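Local structure of Dph2 (Pyrococcus horikoshii, 3LZD) at residues A283-K288 with E343-L348. The protein transfers the 3-amino-3-carboxypropyl group of S-adenosyl-L-methionine to a histidine of elongation factor 2, using a [4Fe-4S] cluster, in the first step of diphthamide biosynthesis. Numbering follows the deposited sequence.
Sequences AKRIVK and EVEILL
Arg285 and Glu345 form a salt bridge in which both terminal nitrogens of the guanidinium converge on one carboxylate oxygen: NH2 lies 3.1 Å from Glu345 OE2, and NH1 lies 3.2 Å from the same atom. The N-H...O angles, 144° at NH2 and 139° at NH1, mark both hydrogen bonds as bent, as expected when two donors share an acceptor end-on. OE2 sits near the guanidinium plane, at its edge, but the carboxylate plane is turned 63° from it, so this is not the coplanar, two-oxygen pairing. Bends at chi2 and chi3 carry the Arg285 guanidinium across, while Glu345, extended beyond CG, meets it at about a right angle. Arg285 NH2 also bridges to Glu282, and Glu345 OE1 pairs with Arg351. Without the carboxylate, as with an alanine here, Arg351 is likely to lose this salt-bridge mate and the Arg285 guanidinium to turn more freely, with Glu282 still beside it. Helix 280-292 connects adjacent parallel strands 266-272 and 296-302 as a beta-alpha-beta crossover; helix 341-347 follows edge strand 338-339 of that sheet and lies against helix 248-261. On the first helix, Ile286 CD1 lies 4.2 Å above the Arg285 guanidinium plane, displaced toward its rim. Deeper still, Ile286 CG2 meets Val344 CG1 at 4.3 Å; these residues are also the nearest CA pair, Ile286 CA to Val344 CA 7.9 Å. Ile286 itself rests on Val269 of strand 266-272.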
loop_
_atom_site.group_PDB
_atom_site.type_symbol
_atom_site.label_atom_id
_atom_site.label_comp_id
_atom_site.label_asym_id
_atom_site.label_seq_id
_atom_site.Cartn_x
_atom_site.Cartn_y
_atom_site.Cartn_z
ATOM N N ALA A 283 13.598 -15.137 -2.356
ATOM C CA ALA A 283 12.497 -15.290 -3.308
ATOM C C ALA A 283 13.018 -15.808 -4.645
ATOM O O ALA A 283 12.455 -16.737 -5.221
ATOM C CB ALA A 283 11.794 -13.969 -3.511
ATOM N N LYS A 284 14.088 -15.188 -5.135
ATOM C CA LYS A 284 14.694 -15.583 -6.403
ATOM C C LYS A 284 15.113 -17.052 -6.355
ATOM O O LYS A 284 14.940 -17.784 -7.329
ATOM C CB LYS A 284 15.926 -14.718 -6.702
ATOM C CG LYS A 284 15.612 -13.333 -7.235
ATOM C CD LYS A 284 16.886 -12.548 -7.455
ATOM C CE LYS A 284 16.615 -11.221 -8.130
ATOM N NZ LYS A 284 17.863 -10.416 -8.273
ATOM N N ARG A 285 15.663 -17.469 -5.217
ATOM C CA ARG A 285 16.111 -18.842 -5.028
ATOM C C ARG A 285 14.918 -19.780 -5.190
ATOM O O ARG A 285 15.015 -20.803 -5.869
ATOM C CB ARG A 285 16.724 -18.998 -3.634
ATOM C CG ARG A 285 17.909 -19.945 -3.553
ATOM C CD ARG A 285 17.550 -21.244 -2.856
ATOM N NE ARG A 285 16.940 -21.013 -1.549
ATOM C CZ ARG A 285 16.489 -21.980 -0.760
ATOM N NH1 ARG A 285 16.588 -23.246 -1.140
ATOM N NH2 ARG A 285 15.918 -21.682 0.397
ATOM N N ILE A 286 13.791 -19.419 -4.579
ATOM C CA ILE A 286 12.575 -20.233 -4.662
ATOM C C ILE A 286 12.018 -20.280 -6.087
ATOM O O ILE A 286 11.454 -21.285 -6.510
ATOM C CB ILE A 286 11.478 -19.696 -3.707
ATOM C CG1 ILE A 286 11.933 -19.882 -2.260
ATOM C CG2 ILE A 286 10.147 -20.406 -3.950
ATOM C CD1 ILE A 286 12.351 -21.295 -1.920
ATOM N N VAL A 287 12.168 -19.191 -6.826
ATOM C CA VAL A 287 11.681 -19.166 -8.201
ATOM C C VAL A 287 12.534 -20.146 -9.005
ATOM O O VAL A 287 12.020 -20.923 -9.803
ATOM C CB VAL A 287 11.805 -17.751 -8.811
ATOM C CG1 VAL A 287 11.580 -17.790 -10.334
ATOM C CG2 VAL A 287 10.787 -16.830 -8.164
ATOM N N LYS A 288 13.840 -20.121 -8.763
ATOM C CA LYS A 288 14.758 -21.003 -9.472
ATOM C C LYS A 288 14.482 -22.457 -9.113
ATOM O O LYS A 288 14.455 -23.322 -9.983
ATOM C CB LYS A 288 16.212 -20.640 -9.139
ATOM N N GLU A 343 7.919 -24.543 3.319
ATOM C CA GLU A 343 6.880 -25.472 2.923
ATOM C C GLU A 343 7.043 -25.855 1.458
ATOM O O GLU A 343 6.718 -26.976 1.064
ATOM C CB GLU A 343 5.516 -24.850 3.177
ATOM C CG GLU A 343 5.351 -24.424 4.628
ATOM C CD GLU A 343 3.975 -23.870 4.934
ATOM O OE1 GLU A 343 3.449 -23.104 4.104
ATOM O OE2 GLU A 343 3.429 -24.192 6.012
ATOM N N VAL A 344 7.556 -24.932 0.649
ATOM C CA VAL A 344 7.772 -25.215 -0.765
ATOM C C VAL A 344 8.750 -26.371 -0.890
ATOM O O VAL A 344 8.538 -27.310 -1.665
ATOM C CB VAL A 344 8.359 -23.992 -1.504
ATOM C CG1 VAL A 344 9.164 -24.438 -2.709
ATOM C CG2 VAL A 344 7.241 -23.091 -1.955
ATOM N N GLU A 345 9.824 -26.287 -0.114
ATOM C CA GLU A 345 10.865 -27.303 -0.106
ATOM C C GLU A 345 10.286 -28.669 0.278
ATOM O O GLU A 345 10.732 -29.697 -0.222
ATOM C CB GLU A 345 11.985 -26.868 0.842
ATOM C CG GLU A 345 12.458 -25.441 0.541
ATOM C CD GLU A 345 13.524 -24.923 1.500
ATOM O OE1 GLU A 345 13.352 -25.071 2.732
ATOM O OE2 GLU A 345 14.525 -24.348 1.017
ATOM N N ILE A 346 9.279 -28.683 1.144
ATOM C CA ILE A 346 8.654 -29.945 1.519
ATOM C C ILE A 346 7.844 -30.433 0.329
ATOM O O ILE A 346 7.915 -31.605 -0.033
ATOM C CB ILE A 346 7.704 -29.788 2.725
ATOM C CG1 ILE A 346 8.508 -29.584 4.004
ATOM C CG2 ILE A 346 6.821 -31.009 2.858
ATOM C CD1 ILE A 346 7.642 -29.446 5.245
ATOM N N LEU A 347 7.088 -29.528 -0.289
ATOM C CA LEU A 347 6.264 -29.883 -1.443
ATOM C C LEU A 347 7.105 -30.460 -2.582
ATOM O O LEU A 347 6.725 -31.454 -3.202
ATOM C CB LEU A 347 5.477 -28.666 -1.939
ATOM C CG LEU A 347 4.586 -28.852 -3.177
ATOM C CD1 LEU A 347 3.473 -27.823 -3.181
ATOM C CD2 LEU A 347 5.418 -28.728 -4.440
ATOM N N LEU A 348 8.239 -29.828 -2.858
ATOM C CA LEU A 348 9.124 -30.294 -3.913
ATOM C C LEU A 348 9.867 -31.571 -3.519
ATOM O O LEU A 348 10.575 -32.157 -4.337
ATOM C CB LEU A 348 10.135 -29.210 -4.270
ATOM C CG LEU A 348 9.579 -27.969 -4.963
ATOM C CD1 LEU A 348 10.747 -27.106 -5.424
ATOM C CD2 LEU A 348 8.718 -28.376 -6.158
#